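Local coordinates for protein peptidyl tryptophan dihydroxylase (Pseudomonas putida, PDB 7CTQ) that hydroxylates, as an FAD-dependent monooxygenase, a peptidyl tryptophan twice during biogenesis of the cysteine tryptophylquinone cofactor of quinohemoprotein amine dehydrogenase, at residues T20-G23 against L24-G28; P296-A299 against G300-R303; R309-Q312 against L313-F317; A318-G321 against R322-G326; G416-Q419 against R420-R423. All coordinates share one frame; numbering follows the deposited sequence.

Contact 1 (T20-G23 against L24-G28)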
# COMPACT_ATOMS: atom_id res chain seq x y z
N THR A 20 -4.51 -11.50 -0.69
CA THR A 20 -3.98 -12.51 0.21
C THR A 20 -4.78 -13.81 0.11
O THR A 20 -4.20 -14.90 0.03
CB THR A 20 -4.00 -11.97 1.65
OG1 THR A 20 -3.21 -10.78 1.72
CG2 THR A 20 -3.46 -13.00 2.63
N ALA A 21 -6.11 -13.70 0.12
CA ALA A 21 -6.99 -14.85 -0.02
C ALA A 21 -6.64 -15.69 -1.25
O ALA A 21 -6.51 -16.92 -1.17
CB ALA A 21 -8.44 -14.38 -0.09
N ILE A 22 -6.49 -15.03 -2.40
CA ILE A 22 -6.21 -15.76 -3.63
C ILE A 22 -4.83 -16.41 -3.56
O ILE A 22 -4.65 -17.54 -4.01
CB ILE A 22 -6.34 -14.83 -4.85
CG1 ILE A 22 -7.78 -14.32 -4.93
CG2 ILE A 22 -5.94 -15.56 -6.13
CD1 ILE A 22 -8.04 -13.43 -6.10
N GLY A 23 -3.86 -15.71 -2.97
CA GLY A 23 -2.55 -16.30 -2.79
C GLY A 23 -2.61 -17.57 -1.97
O GLY A 23 -1.94 -18.55 -2.27
N LEU A 24 -3.43 -17.56 -0.92
CA LEU A 24 -3.54 -18.75 -0.08
C LEU A 24 -4.19 -19.90 -0.85
O LEU A 24 -3.75 -21.05 -0.73
CB LEU A 24 -4.32 -18.42 1.19
CG LEU A 24 -3.61 -17.45 2.14
CD1 LEU A 24 -4.60 -16.83 3.06
CD2 LEU A 24 -2.54 -18.19 2.91
N ARG A 25 -5.21 -19.60 -1.65
CA ARG A 25 -5.80 -20.59 -2.56
C ARG A 25 -4.75 -21.24 -3.44
O ARG A 25 -4.72 -22.47 -3.60
CB ARG A 25 -6.87 -19.91 -3.42
CG ARG A 25 -8.13 -19.54 -2.65
CD ARG A 25 -8.78 -20.78 -2.07
NE ARG A 25 -9.39 -21.61 -3.10
CZ ARG A 25 -9.43 -22.94 -3.08
NH1 ARG A 25 -8.88 -23.61 -2.07
NH2 ARG A 25 -10.01 -23.59 -4.08
N ARG A 26 -3.87 -20.43 -4.05
CA ARG A 26 -2.84 -20.97 -4.92
C ARG A 26 -1.84 -21.84 -4.17
O ARG A 26 -1.21 -22.71 -4.78
CB ARG A 26 -2.11 -19.84 -5.64
CG ARG A 26 -3.06 -18.90 -6.38
CD ARG A 26 -2.41 -18.30 -7.61
NE ARG A 26 -1.05 -17.86 -7.33
CZ ARG A 26 -0.16 -17.51 -8.25
NH1 ARG A 26 -0.49 -17.54 -9.54
NH2 ARG A 26 1.05 -17.12 -7.88
N LEU A 27 -1.67 -21.61 -2.86
CA LEU A 27 -0.84 -22.50 -2.06
C LEU A 27 -1.59 -23.76 -1.64
O LEU A 27 -0.97 -24.68 -1.10
CB LEU A 27 -0.33 -21.77 -0.81
CG LEU A 27 0.74 -20.70 -1.08
CD1 LEU A 27 1.26 -20.10 0.23
CD2 LEU A 27 1.89 -21.30 -1.91
N GLY A 28 -2.90 -23.81 -1.87
CA GLY A 28 -3.70 -24.97 -1.56
C GLY A 28 -4.58 -24.85 -0.34
O GLY A 28 -5.08 -25.87 0.15

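Contact 2 (P296-A299 against G300-R303)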
# COMPACT_ATOMS: atom_id res chain seq x y z
N PRO A 296 5.39 -23.88 12.24
CA PRO A 296 5.19 -22.87 13.30
C PRO A 296 6.41 -22.68 14.19
O PRO A 296 6.56 -21.61 14.78
CB PRO A 296 3.98 -23.41 14.08
CG PRO A 296 4.06 -24.90 13.88
CD PRO A 296 4.51 -25.05 12.42
N GLU A 297 7.30 -23.68 14.28
CA GLU A 297 8.57 -23.53 14.98
C GLU A 297 9.41 -22.38 14.42
O GLU A 297 10.32 -21.89 15.10
CB GLU A 297 9.36 -24.85 14.94
CG GLU A 297 9.88 -25.30 13.56
CD GLU A 297 8.88 -26.17 12.79
OE1 GLU A 297 7.66 -26.06 13.06
OE2 GLU A 297 9.30 -26.97 11.93
N ARG A 298 9.09 -21.91 13.21
CA ARG A 298 9.80 -20.82 12.55
C ARG A 298 9.00 -19.52 12.55
O ARG A 298 9.25 -18.64 11.72
CB ARG A 298 10.17 -21.23 11.13
CG ARG A 298 10.76 -22.63 11.04
CD ARG A 298 11.58 -22.84 9.78
NE ARG A 298 13.03 -22.74 10.02
CZ ARG A 298 13.95 -23.20 9.19
NH1 ARG A 298 15.24 -23.05 9.48
NH2 ARG A 298 13.60 -23.81 8.07
N ALA A 299 8.04 -19.38 13.47
CA ALA A 299 7.22 -18.17 13.52
C ALA A 299 8.06 -16.92 13.77
O ALA A 299 7.75 -15.84 13.26
CB ALA A 299 6.16 -18.31 14.61
N GLY A 300 9.10 -17.02 14.61
CA GLY A 300 9.94 -15.85 14.84
C GLY A 300 10.52 -15.32 13.54
O GLY A 300 10.43 -14.11 13.25
N LEU A 301 11.09 -16.21 12.72
CA LEU A 301 11.63 -15.79 11.43
C LEU A 301 10.54 -15.24 10.54
O LEU A 301 10.70 -14.19 9.91
CB LEU A 301 12.33 -16.95 10.74
CG LEU A 301 13.60 -17.51 11.38
CD1 LEU A 301 14.01 -18.82 10.69
CD2 LEU A 301 14.71 -16.47 11.33
N ALA A 302 9.41 -15.94 10.47
CA ALA A 302 8.32 -15.49 9.62
C ALA A 302 7.80 -14.14 10.08
O ALA A 302 7.48 -13.27 9.25
CB ALA A 302 7.19 -16.53 9.60
N ARG A 303 7.71 -13.92 11.40
CA ARG A 303 7.22 -12.64 11.88
C ARG A 303 8.19 -11.53 11.53
O ARG A 303 7.78 -10.45 11.08
CB ARG A 303 6.97 -12.68 13.39
CG ARG A 303 5.77 -13.56 13.81
CD ARG A 303 5.81 -13.94 15.31
NE ARG A 303 5.35 -12.84 16.14
CZ ARG A 303 5.02 -12.93 17.42
NH1 ARG A 303 4.61 -11.85 18.07
NH2 ARG A 303 5.11 -14.10 18.05
O HOH W 1 10.00 -19.29 16.27

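Contact 3 (R309-Q312 against L313-F317)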
# COMPACT_ATOMS: atom_id res chain seq x y z
N ARG A 309 9.79 -6.31 6.03
CA ARG A 309 9.32 -5.97 4.69
C ARG A 309 8.32 -4.81 4.74
O ARG A 309 8.45 -3.83 3.99
CB ARG A 309 8.69 -7.19 4.01
CG ARG A 309 7.96 -6.85 2.70
CD ARG A 309 7.47 -8.09 1.92
NE ARG A 309 6.61 -7.72 0.79
CZ ARG A 309 7.07 -7.28 -0.38
NH1 ARG A 309 8.37 -7.15 -0.58
NH2 ARG A 309 6.23 -6.96 -1.36
N ILE A 310 7.32 -4.90 5.63
CA ILE A 310 6.30 -3.85 5.72
C ILE A 310 6.94 -2.51 6.05
O ILE A 310 6.58 -1.48 5.47
CB ILE A 310 5.24 -4.23 6.77
CG1 ILE A 310 4.41 -5.45 6.32
CG2 ILE A 310 4.33 -3.06 7.05
CD1 ILE A 310 3.84 -5.31 4.93
N GLU A 311 7.90 -2.49 6.98
CA GLU A 311 8.52 -1.22 7.34
C GLU A 311 9.31 -0.65 6.17
O GLU A 311 9.21 0.55 5.87
CB GLU A 311 9.40 -1.41 8.58
CG GLU A 311 10.21 -0.16 8.93
CD GLU A 311 10.67 -0.12 10.38
OE1 GLU A 311 11.34 0.86 10.75
OE2 GLU A 311 10.37 -1.07 11.15
N GLN A 312 10.08 -1.49 5.46
CA GLN A 312 10.84 -0.98 4.32
C GLN A 312 9.91 -0.48 3.20
O GLN A 312 10.17 0.56 2.59
CB GLN A 312 11.81 -2.04 3.82
CG GLN A 312 12.94 -2.30 4.80
CD GLN A 312 13.70 -1.03 5.19
OE1 GLN A 312 13.72 -0.62 6.35
NE2 GLN A 312 14.31 -0.40 4.20
N LEU A 313 8.81 -1.21 2.93
CA LEU A 313 7.83 -0.72 1.96
C LEU A 313 7.29 0.64 2.38
O LEU A 313 7.30 1.59 1.58
CB LEU A 313 6.67 -1.73 1.81
CG LEU A 313 6.87 -3.06 1.06
CD1 LEU A 313 5.59 -3.90 1.13
CD2 LEU A 313 7.27 -2.87 -0.40
N PHE A 314 6.83 0.76 3.63
CA PHE A 314 6.31 2.03 4.15
C PHE A 314 7.29 3.16 3.91
O PHE A 314 6.92 4.23 3.41
CB PHE A 314 6.02 1.90 5.64
CG PHE A 314 5.63 3.20 6.31
CD1 PHE A 314 4.32 3.69 6.23
CD2 PHE A 314 6.57 3.93 7.03
CE1 PHE A 314 3.97 4.87 6.86
CE2 PHE A 314 6.23 5.11 7.65
CZ PHE A 314 4.93 5.59 7.56
N LEU A 315 8.55 2.95 4.28
CA LEU A 315 9.53 4.01 4.16
C LEU A 315 9.77 4.36 2.70
O LEU A 315 9.95 5.54 2.36
CB LEU A 315 10.83 3.60 4.85
CG LEU A 315 10.77 3.62 6.38
CD1 LEU A 315 12.06 3.10 6.99
CD2 LEU A 315 10.47 5.04 6.91
N ARG A 316 9.79 3.36 1.82
CA ARG A 316 10.00 3.64 0.40
C ARG A 316 8.84 4.45 -0.17
O ARG A 316 9.04 5.47 -0.84
CB ARG A 316 10.17 2.34 -0.39
CG ARG A 316 10.31 2.60 -1.90
CD ARG A 316 10.37 1.33 -2.72
NE ARG A 316 10.17 1.61 -4.14
CZ ARG A 316 11.11 2.06 -4.97
NH1 ARG A 316 12.34 2.29 -4.52
NH2 ARG A 316 10.82 2.29 -6.24
N PHE A 317 7.60 4.02 0.10
CA PHE A 317 6.47 4.76 -0.42
C PHE A 317 6.38 6.15 0.20
O PHE A 317 5.98 7.10 -0.48
CB PHE A 317 5.18 3.96 -0.20
CG PHE A 317 5.18 2.64 -0.94
CD1 PHE A 317 5.80 2.54 -2.19
CD2 PHE A 317 4.60 1.51 -0.37
CE1 PHE A 317 5.82 1.34 -2.87
CE2 PHE A 317 4.61 0.29 -1.04
CZ PHE A 317 5.22 0.20 -2.29

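Contact 4 (A318-G321 against R322-G326)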
# COMPACT_ATOMS: atom_id res chain seq x y z
N ALA A 318 6.78 6.30 1.47
CA ALA A 318 6.77 7.62 2.11
C ALA A 318 7.73 8.57 1.42
O ALA A 318 7.44 9.77 1.25
CB ALA A 318 7.12 7.50 3.59
N ARG A 319 8.91 8.07 1.03
CA ARG A 319 9.90 8.90 0.36
C ARG A 319 9.50 9.21 -1.07
O ARG A 319 9.81 10.29 -1.59
CB ARG A 319 11.26 8.21 0.37
CG ARG A 319 11.89 8.17 1.76
CD ARG A 319 13.24 7.42 1.77
NE ARG A 319 13.74 7.33 3.14
CZ ARG A 319 13.97 6.20 3.81
NH1 ARG A 319 13.77 5.02 3.25
NH2 ARG A 319 14.42 6.27 5.06
N ILE A 320 8.84 8.27 -1.74
CA ILE A 320 8.33 8.54 -3.07
C ILE A 320 7.31 9.67 -3.01
O ILE A 320 7.35 10.61 -3.82
CB ILE A 320 7.74 7.26 -3.68
CG1 ILE A 320 8.88 6.34 -4.12
CG2 ILE A 320 6.83 7.61 -4.86
CD1 ILE A 320 8.44 5.01 -4.63
N GLY A 321 6.43 9.63 -2.01
CA GLY A 321 5.47 10.71 -1.84
C GLY A 321 6.14 12.03 -1.52
O GLY A 321 5.77 13.07 -2.07
N ARG A 322 7.16 11.99 -0.66
CA ARG A 322 7.92 13.20 -0.33
C ARG A 322 8.45 13.88 -1.58
O ARG A 322 8.38 15.11 -1.71
CB ARG A 322 9.07 12.84 0.61
CG ARG A 322 10.11 13.95 0.77
CD ARG A 322 11.45 13.38 1.19
NE ARG A 322 12.07 12.65 0.09
CZ ARG A 322 13.03 11.74 0.25
NH1 ARG A 322 13.49 11.46 1.46
NH2 ARG A 322 13.53 11.12 -0.82
N ASP A 323 9.02 13.09 -2.50
CA ASP A 323 9.58 13.65 -3.72
C ASP A 323 8.50 14.30 -4.58
O ASP A 323 8.77 15.30 -5.27
CB ASP A 323 10.31 12.57 -4.51
CG ASP A 323 11.59 12.11 -3.83
OD1 ASP A 323 11.95 12.70 -2.80
OD2 ASP A 323 12.24 11.16 -4.32
N PHE A 324 7.28 13.76 -4.58
CA PHE A 324 6.18 14.46 -5.24
C PHE A 324 5.93 15.80 -4.57
O PHE A 324 5.84 16.83 -5.25
CB PHE A 324 4.91 13.60 -5.23
CG PHE A 324 4.93 12.48 -6.21
CD1 PHE A 324 5.28 12.70 -7.53
CD2 PHE A 324 4.63 11.19 -5.82
CE1 PHE A 324 5.32 11.65 -8.44
CE2 PHE A 324 4.66 10.14 -6.72
CZ PHE A 324 4.99 10.38 -8.03
N TYR A 325 5.82 15.82 -3.24
CA TYR A 325 5.67 17.09 -2.53
C TYR A 325 6.81 18.04 -2.88
O TYR A 325 6.60 19.26 -3.02
CB TYR A 325 5.60 16.86 -1.02
CG TYR A 325 4.24 16.43 -0.50
CD1 TYR A 325 3.14 17.28 -0.55
CD2 TYR A 325 4.06 15.17 0.07
CE1 TYR A 325 1.88 16.89 -0.05
CE2 TYR A 325 2.80 14.77 0.56
CZ TYR A 325 1.72 15.63 0.49
OH TYR A 325 0.49 15.23 0.98
N GLY A 326 8.02 17.51 -3.02
CA GLY A 326 9.17 18.36 -3.30
C GLY A 326 9.17 18.95 -4.69
O GLY A 326 9.85 19.96 -4.92

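Contact 5 (G416-Q419 against R420-R423)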
# COMPACT_ATOMS: atom_id res chain seq x y z
N GLY A 416 31.82 -18.26 -16.37
CA GLY A 416 32.24 -16.90 -16.71
C GLY A 416 31.11 -15.89 -16.65
O GLY A 416 31.32 -14.73 -16.29
N GLU A 417 29.89 -16.32 -16.99
CA GLU A 417 28.75 -15.42 -16.93
C GLU A 417 28.33 -15.15 -15.49
O GLU A 417 27.97 -14.02 -15.15
CB GLU A 417 27.59 -16.00 -17.75
CG GLU A 417 26.22 -15.57 -17.28
CD GLU A 417 25.14 -16.57 -17.64
OE1 GLU A 417 24.10 -16.16 -18.19
OE2 GLU A 417 25.35 -17.78 -17.38
N GLN A 418 28.38 -16.17 -14.64
CA GLN A 418 28.12 -15.95 -13.22
C GLN A 418 29.22 -15.11 -12.59
O GLN A 418 28.95 -14.26 -11.72
CB GLN A 418 27.98 -17.29 -12.49
CG GLN A 418 26.71 -18.06 -12.86
CD GLN A 418 26.60 -19.40 -12.14
OE1 GLN A 418 27.61 -20.07 -11.90
NE2 GLN A 418 25.38 -19.80 -11.80
N GLN A 419 30.48 -15.31 -13.01
CA GLN A 419 31.58 -14.47 -12.55
C GLN A 419 31.34 -13.00 -12.89
O GLN A 419 31.64 -12.12 -12.07
CB GLN A 419 32.89 -14.91 -13.18
CG GLN A 419 33.34 -16.31 -12.85
CD GLN A 419 34.79 -16.51 -13.18
OE1 GLN A 419 35.51 -15.54 -13.45
NE2 GLN A 419 35.23 -17.76 -13.19
N ARG A 420 30.87 -12.71 -14.10
CA ARG A 420 30.62 -11.33 -14.49
C ARG A 420 29.42 -10.76 -13.75
O ARG A 420 29.40 -9.58 -13.41
CB ARG A 420 30.43 -11.22 -16.01
CG ARG A 420 31.72 -11.41 -16.82
CD ARG A 420 31.50 -11.12 -18.32
NE ARG A 420 30.41 -11.92 -18.88
CZ ARG A 420 30.57 -13.11 -19.45
NH1 ARG A 420 31.78 -13.65 -19.54
NH2 ARG A 420 29.52 -13.77 -19.93
N MET A 421 28.42 -11.61 -13.49
CA MET A 421 27.27 -11.19 -12.71
C MET A 421 27.68 -10.80 -11.29
O MET A 421 27.24 -9.77 -10.77
CB MET A 421 26.23 -12.32 -12.68
CG MET A 421 24.97 -12.04 -11.91
SD MET A 421 24.00 -13.56 -11.66
CE MET A 421 25.24 -14.64 -10.92
N VAL A 422 28.53 -11.60 -10.66
CA VAL A 422 28.94 -11.31 -9.29
C VAL A 422 29.78 -10.04 -9.24
O VAL A 422 29.64 -9.23 -8.31
CB VAL A 422 29.68 -12.52 -8.69
CG1 VAL A 422 30.54 -12.08 -7.50
CG2 VAL A 422 28.67 -13.61 -8.32
N ARG A 423 30.65 -9.85 -10.23
CA ARG A 423 31.49 -8.65 -10.28
C ARG A 423 30.66 -7.38 -10.40
O ARG A 423 30.98 -6.35 -9.79
CB ARG A 423 32.46 -8.73 -11.45
CG ARG A 423 33.53 -9.78 -11.29
CD ARG A 423 34.47 -9.76 -12.48
NE ARG A 423 35.64 -10.61 -12.26
CZ ARG A 423 36.76 -10.22 -11.65
NH1 ARG A 423 36.88 -8.98 -11.20
NH2 ARG A 423 37.76 -11.07 -11.50

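Contact 1 (T20-G23 against L24-G28)
T20 and L24, one helical turn apart, lie side by side and point the same way, so that the methyl CG2 of T20 and the methyl CD1 of L24 meet at 4.0 Å. What sets the threonine's two branches is its first torsion: CG2 stands anti to the backbone N (OG1 at chi1 -59°) and faces the leucine, while OG1, beside the backbone N, turns back to bond the carbonyl of A16. The leucine also lies against the backbone, its CG 3.4 Å from T20 O, the same oxygen that receives L24 N at 2.9 Å. The pair thus shows how an i to i+4 spacing lets one carbonyl take an N-H while its apolar neighbours pack beside it. R26 follows a like course, with its CG 3.2 Å from I22 O. R25 begins alike, its CG 3.4 Å from A21 O, but the bends at chi2 and chi3 then carry its guanidinium off the turn, where NE bonds the carbonyl of A105 and NH1 that of Y29. Beyond L27 the helix closes in a Schellman motif, G28 taking a positive phi (105°) and G28 N reaching R25 O at 2.8 Å. Helix 15-27 is the connecting helix of a beta-alpha-beta unit between strands 8-11 and 31-35, probably of the Rossmann type with its glycine-rich turn near the FAD. A21 and L24 lean on strand 31-35, A21 and I22 on L102 of helix 91-104, and T20 and L24 on I289 of helix 285-294.

Contact 2 (P296-A299 against G300-R303)
The first torsion of R298 (chi1 -45°) puts CG anti to its carbonyl carbon, and L301 does the same at chi1 -66°; from these starts the two side chains run at a slant to each other until R298 NE lies 4.1 Å from L301 CD1. The leucine methyl comes to the guanidinium obliquely, and the contact is less certain because R298 has a second conformer. In the one described, a bend at chi3 sends the charged end off to a salt bridge with D372. R303, the second bent chain, folds CG and CD over the backbone of the preceding turn, with CG 3.1 Å from A299 O, and the same oxygen takes R303 N at 2.7 Å. An alanine in place of R303 would keep that backbone bond but would probably leave A299 O without the methylene cover of CG and CD. R298 occupies the N-cap position of helix 299-327 and supplies its carbonyl to the first turn: A302 N reaches R298 O at 3.0 Å. Such a helix start leaves early N-H groups to find other acceptors, and here a water accepts from G300 N at 3.0 Å and donates to E297 O at 2.9 Å. The water, with the backbone bond from A299 N to P296 O, links the short 3-10 segment 296-297 to the new helix. Around this corner, A299 and A302 pack on L292 of helix 285-294, A302 also on T291, while L301 rests on V371 and E373 of strand 370-378.

Contact 3 (R309-Q312 against L313-F317)
R309 and L313 supply the main side-chain packing, in which the leucine methyl CD1 sits over one face of the R309 guanidinium, 3.7 Å above its plane and offset toward the rim. The arginine chain runs extended from CG to NE, having left the backbone with CG anti to N (chi1 170°), and crosses L313 at a slant before its NH2 bonds the carbonyl of S280. A serine in place of R309 would probably leave L313 CD1 without the flat group beneath it and the S280 carbonyl without this donor. A second apolar touch is lighter: I310 CD1 meets L313 CD1 at 4.4 Å. On another side of the helix Q312, bent at chi2, brings OE1 to 4.1 Å from L315 CD1, and the two chains cross.

Both segments belong to helix 299-327, a long helix that here runs past helix 274-282 and strands 247-249 and 265-266. Hydrogen bonding within it is of the regular i to i+4 kind: L313 N reaches R309 O at 2.8 Å, with an N-H...O angle of 171°, and F314 N reaches I310 O at 2.9 Å.

Among the charged groups, E311 OE2 makes a salt bridge with R152 NE, its side chain also touching L248 of strand 247-249. Carbonyl and ring meet differently: E311 O lies at the edge of the F314 ring, near its plane, while that ring packs on L248 and M265.

Contact 4 (A318-G321 against R322-G326)
D323 OD1 is gripped by two nitrogens of its sequence neighbour R322, which comes side-on, NE 2.9 Å from OD1 and NH2 3.0 Å from the same OD1, a grip that sets the R322 guanidinium against the stem of R319. Both donors arrive from one face of the carboxylate and on the syn side of OD1, NE 33° out of the carboxylate plane, whereas the oxygen lies close to the guanidinium plane. A bend at chi3 (71°) turns the arginine head back to its neighbour. One face of the guanidinium meets R319, whose CB lies 3.8 Å above the plane and whose CG comes within 3.7 Å of R322 NH1. The two arginines run side by side with their guanidinium planes 47° apart. R319 NE and R322 NH1 come within 4.5 Å, each head serving acceptors: R319 NH2 makes a salt bridge with D345, and R322, besides D323, bonds the carbonyls of D345 and Q347 through NH1. On another side of the helix I320 and F324 also lie side by side, the methyl CG2 of I320 meeting ring carbon CE2 of F324 at 3.8 Å. The F324 ring comes obliquely to I320 O and G321 CA, and the Y325 ring obliquely to G321 O, which accepts Y325 N at 3.0 Å. The hydroxyl of Y325 is hydrogen-bonded to D268 and W183. Paired i to i+3 and i to i+4 side chains are typical of an alpha helix, here helix 299-327 near its C-terminal end, bonded through its arginines to the loop that carries D345 and Q347.

Contact 5 (G416-Q419 against R420-R423)
The first turns of helix 416-428, near the C-terminal end of the chain, show how a long arginine can fold back over the start of its own helix. R420 bends at chi3 (-55°) and lays one face of its guanidinium against the backbone of the preceding turn. G416 O is 3.4 Å above that plane and E417 CA 3.5 Å above it, both offset toward the rim. Contact with the glutamate is made by its stem: E417 CB is 3.7 Å from R420 NH2, and the opposite charges of the two residues do not touch. G416 O, against the guanidinium face, also accepts R420 N at 3.0 Å.

Q418 and M421 run side by side, and the bend at chi3 of the methionine brings CE back to 4.1 Å from Q418 CB. Both also touch V392 of strand 392-393, as does V422, which packs further on V411 and L414. R423 lies with CG 3.1 Å from Q419 O, the acceptor of its own backbone N-H, while Q419 NE2 turns back to the carbonyl of L414 ahead of the helix. One flank of the segment rests on strand 392-393 and another bears R420 and E417 at the surface, which is consistent with an amphipathic helix.

Contacts 2, 3 and 4 follow one another along helix 299-327, from its N-terminal start to near its C-terminal end; contacts 3 and 4 adjoin in sequence with centres about 14 Å apart, and contacts 2 and 4 are about 34 Å apart between centres. Contact 1 belongs to the beta-alpha-beta unit by the FAD, the T20 side chain being about 8 Å from the cofactor, and its centre is about 19 Å from that of contact 2; helix 285-294 touches both. I310 of contact 3 and Y325 of contact 4 have side chains about 10 Å from the FAD. Contact 5 stands apart, about 30 Å or more from every other by centres.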